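Local atomic coordinates of glutathione S-transferase domain (Xanthobacter autotrophicus, PDB entry 4HZ2), a protein that binds glutathione and probably acts as a glutathione transferase. Residues 33-38 with 214-219; 76-79 with 83-86; 113-118 with 170-175. One frame throughout, in Å; residues are numbered along the deposited sequence.

Contact 1: 33-38 with 214-219; sequences NCWKAA and PGINLI. With GSH (glutathione), chain F.
The indole of Trp35 reaches out from a helix and hands its one N-H to a loop carbonyl some 180 residues further on. NE1 of Trp35 donates to O of Asn217 at 2.8 Å, with an N-H...O angle of 151°. The oxygen sits at the ring edge, in the indole plane, while the donor is tilted 27° from the carbonyl plane. The first torsion explains the reach: CG of Trp35 stands anti to the backbone N (chi1 173°), and the ring is carried out to the loop. Ile219 adds the main apolar contact. Its CG1 comes within 3.6 Å of CD1 of Trp35, and its CD1 lies 3.8 Å from CB of Trp35. Ile216 is more distant, with CG2 near CZ2 of Trp35, at the edge of the six-membered ring.

The pairing joins the two halves of the glutathione transferase fold. Helix 32-43 belongs to the N-terminal thioredoxin-like domain, and segment 214-219 belongs to the C-terminal helical part. Gln39 of the same helix bonds Gly215 O and Asn217 N, which ties the loop down one turn further along.

The start of the helix faces the glutathione. ND2 of Asn33 is 3.7 Å from the cysteinyl sulfur SG2 of glutathione and bonds Glu124. OD1 of Asn33 accepts from NZ of Lys36 at 2.9 Å, almost head-on. That ammonium also meets Glu119 in a salt bridge and bonds Ser88 and Asn89. These bonds probably fix the turn of the Asn33 amide beside the ligand.

Contact 2: 76-79 with 83-86; sequences VVVL and TALR
Val77 and Leu85 face each other as the hydrogen-bonded pair of an antiparallel beta hairpin. Val77 N donates to Leu85 O at 2.8 Å, and Leu85 N returns a bond to Val77 O at 2.7 Å. A third bond, Leu79 N to Thr83 O, closes the ladder toward the turn.

On one face, the methyl of Ala84 is a small bump between two valines. CG1 of Val76 lies 4.2 Å, and CG2 of Val78 4.3 Å, from CB of Ala84. The other face carries Val77 and Leu85, whose CB atoms are neighbours. Leu79 leans over from the turn. Its CG is anti to the carbonyl carbon (chi1 -50°), and its two methyls divide the work: CD1 rests 3.9 Å from CB of Thr83, and CD2 meets CD1 of Leu85 at 4.1 Å. Ile91, His94 and Phe95 of helix 88-96 pack on this side.

The hairpin forms one edge of the thioredoxin-like sheet, with strand 84-86 outermost in the chain. The second subunit meets it there: its Glu114 forms a salt bridge with Arg86, and its Arg111 bonds Ala84 O. Apolar packing and backbone bonds thus hold the hairpin together, while charged groups, together with Leu85 on Leu107 of the second subunit, join it to the dimer partner.

Contact 3: 113-118 with 170-175; sequences HEWLFF and WLVGEG
Trp115 and Leu171 bring a helix and a loop together, with CA atoms 7.8 Å apart. Segment 113-118 is a stretch of the long helix 107-137. Segment 170-175 has no regular structure at first, then folds into a type II' beta turn from Val172 to Gly175. Gly173 has the positive phi that such a turn needs. Both belong to the all-helical C-terminal domain of the glutathione transferase fold, where the loop links helix 144-165 to helix 178-187.

Within 113-118, Trp115 makes the contact with the loop. Leu171 lies over a face of its indole. CB of Leu171 makes a CH-pi contact, 3.9 Å from the centroid of the five-membered ring and 22° off its normal. CD2 of Leu171 sits over the six-membered ring near its rim, 3.8 Å from CZ2 of Trp115. NE1 of Trp115 also makes a weak, bent bond to O of Leu171, at 3.0 Å and 131°. His164 meets the indole edge-to-face, and Arg86 of the second subunit makes a cation-pi contact with it. An alanine here would remove the indole, and is likely to leave Leu171 without the ring it packs on and Arg86 of the second subunit without its cation-pi partner. Val172 approaches the ring edge. Its CG1 is anti to the backbone N (chi1 178°), which leaves CG2 anti to the carbonyl carbon, and this CG2 methyl stops 3.6 Å from CD1 of Trp115.

In the fold
Along the chain, contact 1 opens first and closes last, and the other two lie between its segments. The hairpin of contact 2 closes before contact 3 opens. Contact 2 belongs to the N-terminal domain, contact 3 to the C-terminal helical domain, and contact 1 bridges the two. Its centre is about 17 Å from each of the others, whose centres are about 24 Å apart. Contacts 1 and 2 touch directly: Ala37 of helix 32-43 packs on Val77 of the sheet. Contacts 2 and 3 do not touch within the chain. Both meet the second subunit, where Arg86 of one copy faces Glu114 and Trp115 of the other, so they share the dimer interface.

Contact 1: 33-38 with 214-219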
# COMPACT_ATOMS: atom_id res chain seq x y z
N ASN B 33 10.65 -4.35 -6.28
CA ASN B 33 9.52 -3.58 -6.84
C ASN B 33 9.64 -3.46 -8.36
O ASN B 33 8.63 -3.55 -9.07
CB ASN B 33 9.36 -2.22 -6.17
CG ASN B 33 8.88 -2.34 -4.73
OD1 ASN B 33 7.98 -3.13 -4.43
ND2 ASN B 33 9.51 -1.58 -3.82
N CYS B 34 10.87 -3.30 -8.85
CA CYS B 34 11.10 -3.21 -10.29
C CYS B 34 10.92 -4.58 -10.94
O CYS B 34 10.38 -4.67 -12.04
CB CYS B 34 12.49 -2.63 -10.55
SG CYS B 34 12.58 -0.90 -9.96
N TRP B 35 11.35 -5.64 -10.24
CA TRP B 35 11.10 -6.99 -10.71
C TRP B 35 9.59 -7.22 -10.98
O TRP B 35 9.23 -7.91 -11.96
CB TRP B 35 11.67 -8.03 -9.72
CG TRP B 35 11.32 -9.45 -10.03
CD1 TRP B 35 12.06 -10.36 -10.74
CD2 TRP B 35 10.12 -10.13 -9.62
NE1 TRP B 35 11.38 -11.57 -10.81
CE2 TRP B 35 10.20 -11.45 -10.12
CE3 TRP B 35 8.98 -9.75 -8.88
CZ2 TRP B 35 9.19 -12.40 -9.90
CZ3 TRP B 35 7.98 -10.70 -8.67
CH2 TRP B 35 8.09 -12.00 -9.17
N LYS B 36 8.71 -6.70 -10.11
CA LYS B 36 7.26 -6.90 -10.29
C LYS B 36 6.85 -6.41 -11.68
O LYS B 36 6.08 -7.08 -12.39
CB LYS B 36 6.41 -6.12 -9.27
CG LYS B 36 6.59 -6.60 -7.82
CD LYS B 36 5.99 -5.58 -6.86
CE LYS B 36 6.22 -5.89 -5.39
NZ LYS B 36 5.66 -4.79 -4.54
N ALA B 37 7.35 -5.23 -12.03
CA ALA B 37 6.96 -4.61 -13.30
C ALA B 37 7.50 -5.44 -14.47
O ALA B 37 6.74 -5.76 -15.40
CB ALA B 37 7.45 -3.15 -13.41
N ALA B 38 8.79 -5.76 -14.45
CA ALA B 38 9.36 -6.56 -15.54
C ALA B 38 8.65 -7.92 -15.65
O ALA B 38 8.36 -8.41 -16.76
CB ALA B 38 10.86 -6.74 -15.37
N PRO B 214 5.75 -21.51 -15.18
CA PRO B 214 6.32 -21.08 -16.45
C PRO B 214 6.45 -19.55 -16.54
O PRO B 214 5.54 -18.81 -16.16
CB PRO B 214 5.30 -21.59 -17.49
CG PRO B 214 4.57 -22.69 -16.82
CD PRO B 214 4.55 -22.33 -15.35
N GLY B 215 7.61 -19.08 -17.01
CA GLY B 215 7.80 -17.65 -17.21
C GLY B 215 8.32 -16.85 -16.02
O GLY B 215 8.65 -15.68 -16.18
N ILE B 216 8.41 -17.48 -14.83
CA ILE B 216 8.90 -16.78 -13.65
C ILE B 216 10.42 -16.86 -13.58
O ILE B 216 11.01 -17.95 -13.72
CB ILE B 216 8.28 -17.37 -12.34
CG1 ILE B 216 6.76 -17.25 -12.37
CG2 ILE B 216 8.85 -16.69 -11.11
CD1 ILE B 216 6.23 -15.83 -12.37
N ASN B 217 11.05 -15.70 -13.36
CA ASN B 217 12.49 -15.58 -13.23
C ASN B 217 12.85 -15.02 -11.86
O ASN B 217 12.15 -14.17 -11.32
CB ASN B 217 13.01 -14.62 -14.30
CG ASN B 217 12.35 -14.86 -15.64
OD1 ASN B 217 12.58 -15.91 -16.25
ND2 ASN B 217 11.51 -13.89 -16.10
N LEU B 218 13.97 -15.49 -11.31
CA LEU B 218 14.45 -15.03 -10.02
C LEU B 218 15.37 -13.83 -10.14
O LEU B 218 16.02 -13.63 -11.18
CB LEU B 218 15.20 -16.16 -9.32
CG LEU B 218 14.53 -17.54 -9.30
CD1 LEU B 218 15.39 -18.59 -8.60
CD2 LEU B 218 13.16 -17.42 -8.61
N ILE B 219 15.41 -13.02 -9.08
CA ILE B 219 16.45 -12.00 -8.97
C ILE B 219 17.74 -12.71 -8.54
O ILE B 219 17.78 -13.40 -7.49
CB ILE B 219 16.08 -10.89 -7.94
CG1 ILE B 219 14.73 -10.26 -8.30
CG2 ILE B 219 17.19 -9.83 -7.86
CD1 ILE B 219 14.21 -9.28 -7.24
N1 GSH F . 5.21 2.14 -3.31
CA1 GSH F . 6.35 2.09 -4.30
C1 GSH F . 6.20 0.94 -5.26
O11 GSH F . 6.47 1.12 -6.48
O12 GSH F . 5.81 -0.19 -4.80
CB1 GSH F . 7.70 1.98 -3.60
CG1 GSH F . 8.79 1.95 -4.65
CD1 GSH F . 10.16 2.25 -4.08
OE1 GSH F . 10.32 2.30 -2.85
N2 GSH F . 11.14 2.43 -4.98
CA2 GSH F . 12.52 2.66 -4.56
C2 GSH F . 12.98 4.04 -4.99
O2 GSH F . 12.67 4.49 -6.11
CB2 GSH F . 13.41 1.48 -5.03
SG2 GSH F . 12.81 -0.21 -4.59
N3 GSH F . 13.71 4.74 -4.11
CA3 GSH F . 13.52 6.17 -3.91
C3 GSH F . 14.67 7.05 -4.35
O31 GSH F . 14.52 8.29 -4.34
O32 GSH F . 15.74 6.50 -4.70

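Contact 2: 76-79 with 83-86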
# COMPACT_ATOMS: atom_id res chain seq x y z
N VAL B 76 8.91 2.94 -12.91
CA VAL B 76 7.98 3.70 -13.72
C VAL B 76 7.98 2.98 -15.06
O VAL B 76 9.03 2.61 -15.58
CB VAL B 76 8.42 5.17 -13.88
CG1 VAL B 76 7.64 5.83 -14.98
CG2 VAL B 76 8.25 5.93 -12.57
N VAL B 77 6.80 2.72 -15.59
CA VAL B 77 6.66 2.14 -16.92
C VAL B 77 6.12 3.22 -17.86
O VAL B 77 5.09 3.82 -17.58
CB VAL B 77 5.71 0.92 -16.90
CG1 VAL B 77 5.44 0.40 -18.31
CG2 VAL B 77 6.27 -0.17 -15.97
N VAL B 78 6.80 3.46 -18.97
CA VAL B 78 6.34 4.46 -19.92
C VAL B 78 5.91 3.76 -21.20
O VAL B 78 6.68 3.02 -21.80
CB VAL B 78 7.42 5.53 -20.21
CG1 VAL B 78 6.86 6.57 -21.17
CG2 VAL B 78 7.90 6.18 -18.92
N LEU B 79 4.65 3.98 -21.58
CA LEU B 79 4.03 3.31 -22.74
C LEU B 79 4.48 3.99 -24.02
O LEU B 79 5.00 5.11 -23.98
CB LEU B 79 2.50 3.37 -22.63
CG LEU B 79 1.88 2.94 -21.30
CD1 LEU B 79 0.35 2.96 -21.35
CD2 LEU B 79 2.39 1.55 -20.95
N THR B 83 2.53 7.84 -21.92
CA THR B 83 1.90 7.64 -20.61
C THR B 83 2.84 6.99 -19.60
O THR B 83 3.41 5.91 -19.87
CB THR B 83 0.65 6.76 -20.73
OG1 THR B 83 -0.22 7.31 -21.71
CG2 THR B 83 -0.09 6.65 -19.40
N ALA B 84 2.99 7.63 -18.44
CA ALA B 84 3.86 7.11 -17.39
C ALA B 84 3.05 6.49 -16.26
O ALA B 84 2.23 7.15 -15.64
CB ALA B 84 4.76 8.22 -16.84
N LEU B 85 3.32 5.21 -16.02
CA LEU B 85 2.65 4.44 -14.98
C LEU B 85 3.64 4.25 -13.82
O LEU B 85 4.83 4.02 -14.03
CB LEU B 85 2.21 3.07 -15.52
CG LEU B 85 1.24 3.09 -16.73
CD1 LEU B 85 0.89 1.67 -17.17
CD2 LEU B 85 -0.04 3.88 -16.45
N ARG B 86 3.15 4.35 -12.60
CA ARG B 86 4.00 4.24 -11.42
C ARG B 86 3.33 3.36 -10.37
O ARG B 86 2.16 2.94 -10.55
CB ARG B 86 4.18 5.62 -10.84
CG ARG B 86 2.82 6.27 -10.61
CD ARG B 86 2.93 7.61 -9.95
NE ARG B 86 1.62 8.25 -9.82
CZ ARG B 86 1.46 9.48 -9.34
NH1 ARG B 86 2.53 10.16 -8.95
NH2 ARG B 86 0.24 10.03 -9.24

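Contact 3: 113-118 with 170-175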
# COMPACT_ATOMS: atom_id res chain seq x y z
N HIS B 113 -6.53 -7.65 -3.75
CA HIS B 113 -6.27 -6.30 -3.24
C HIS B 113 -5.75 -6.33 -1.82
O HIS B 113 -4.82 -5.59 -1.50
CB HIS B 113 -7.53 -5.42 -3.29
CG HIS B 113 -8.01 -5.16 -4.67
ND1 HIS B 113 -9.34 -4.95 -4.97
CD2 HIS B 113 -7.33 -4.98 -5.85
CE1 HIS B 113 -9.47 -4.70 -6.27
NE2 HIS B 113 -8.27 -4.73 -6.82
N GLU B 114 -6.38 -7.15 -0.97
CA GLU B 114 -5.95 -7.24 0.44
C GLU B 114 -4.48 -7.60 0.57
O GLU B 114 -3.74 -6.97 1.32
CB GLU B 114 -6.82 -8.23 1.22
CG GLU B 114 -8.26 -7.78 1.33
CD GLU B 114 -9.12 -8.83 2.01
OE1 GLU B 114 -8.63 -9.99 2.12
OE2 GLU B 114 -10.27 -8.51 2.40
N TRP B 115 -4.05 -8.62 -0.17
CA TRP B 115 -2.64 -9.00 -0.13
C TRP B 115 -1.73 -7.88 -0.68
O TRP B 115 -0.61 -7.71 -0.19
CB TRP B 115 -2.38 -10.31 -0.87
CG TRP B 115 -2.91 -11.49 -0.19
CD1 TRP B 115 -3.87 -12.37 -0.65
CD2 TRP B 115 -2.45 -12.03 1.07
NE1 TRP B 115 -4.08 -13.38 0.28
CE2 TRP B 115 -3.18 -13.22 1.31
CE3 TRP B 115 -1.49 -11.63 2.00
CZ2 TRP B 115 -3.03 -13.97 2.48
CZ3 TRP B 115 -1.30 -12.41 3.17
CH2 TRP B 115 -2.08 -13.57 3.38
N LEU B 116 -2.19 -7.16 -1.70
CA LEU B 116 -1.34 -6.09 -2.24
C LEU B 116 -1.15 -4.96 -1.23
O LEU B 116 -0.06 -4.38 -1.16
CB LEU B 116 -1.93 -5.51 -3.54
CG LEU B 116 -2.11 -6.47 -4.72
CD1 LEU B 116 -2.73 -5.75 -5.91
CD2 LEU B 116 -0.75 -7.07 -5.13
N PHE B 117 -2.20 -4.60 -0.47
CA PHE B 117 -2.03 -3.55 0.52
C PHE B 117 -1.26 -4.05 1.74
O PHE B 117 -0.42 -3.33 2.31
CB PHE B 117 -3.37 -2.87 0.89
CG PHE B 117 -3.92 -2.06 -0.23
CD1 PHE B 117 -3.30 -0.87 -0.62
CD2 PHE B 117 -5.02 -2.51 -0.93
CE1 PHE B 117 -3.78 -0.11 -1.70
CE2 PHE B 117 -5.51 -1.78 -2.02
CZ PHE B 117 -4.90 -0.57 -2.40
N PHE B 118 -1.52 -5.31 2.13
CA PHE B 118 -0.66 -5.95 3.13
C PHE B 118 0.80 -5.89 2.73
O PHE B 118 1.68 -5.54 3.53
CB PHE B 118 -1.11 -7.40 3.40
CG PHE B 118 -0.09 -8.23 4.14
CD1 PHE B 118 -0.04 -8.22 5.54
CD2 PHE B 118 0.77 -9.09 3.44
CE1 PHE B 118 0.89 -9.02 6.20
CE2 PHE B 118 1.69 -9.88 4.10
CZ PHE B 118 1.73 -9.87 5.50
N TRP B 170 -1.86 -21.33 -2.70
CA TRP B 170 -1.80 -20.00 -3.33
C TRP B 170 -2.42 -18.95 -2.43
O TRP B 170 -3.27 -19.27 -1.60
CB TRP B 170 -2.54 -20.04 -4.68
CG TRP B 170 -2.03 -21.10 -5.58
CD1 TRP B 170 -2.68 -22.26 -5.95
CD2 TRP B 170 -0.76 -21.12 -6.26
NE1 TRP B 170 -1.89 -22.99 -6.81
CE2 TRP B 170 -0.71 -22.32 -7.03
CE3 TRP B 170 0.35 -20.26 -6.29
CZ2 TRP B 170 0.41 -22.66 -7.80
CZ3 TRP B 170 1.45 -20.60 -7.07
CH2 TRP B 170 1.48 -21.79 -7.80
N LEU B 171 -2.04 -17.69 -2.61
CA LEU B 171 -2.59 -16.63 -1.76
C LEU B 171 -4.11 -16.38 -1.94
O LEU B 171 -4.80 -16.01 -0.99
CB LEU B 171 -1.82 -15.31 -1.92
CG LEU B 171 -0.40 -15.36 -1.31
CD1 LEU B 171 0.32 -14.04 -1.63
CD2 LEU B 171 -0.44 -15.64 0.20
N VAL B 172 -4.63 -16.61 -3.15
CA VAL B 172 -6.04 -16.36 -3.46
C VAL B 172 -6.63 -17.47 -4.33
O VAL B 172 -6.01 -17.86 -5.32
CB VAL B 172 -6.23 -15.04 -4.24
CG1 VAL B 172 -7.70 -14.83 -4.59
CG2 VAL B 172 -5.66 -13.87 -3.44
N GLY B 173 -7.82 -17.94 -3.97
CA GLY B 173 -8.49 -18.93 -4.77
C GLY B 173 -7.67 -20.19 -4.96
O GLY B 173 -6.99 -20.63 -4.02
N GLU B 174 -7.75 -20.77 -6.16
CA GLU B 174 -7.18 -22.07 -6.48
C GLU B 174 -6.01 -22.03 -7.49
O GLU B 174 -5.62 -23.05 -8.05
CB GLU B 174 -8.30 -23.02 -6.93
CG GLU B 174 -9.31 -23.20 -5.80
CD GLU B 174 -10.38 -24.21 -6.09
OE1 GLU B 174 -10.33 -24.81 -7.18
OE2 GLU B 174 -11.26 -24.39 -5.21
N GLY B 175 -5.46 -20.83 -7.70
CA GLY B 175 -4.33 -20.69 -8.62
C GLY B 175 -3.54 -19.41 -8.36
O GLY B 175 -3.96 -18.56 -7.57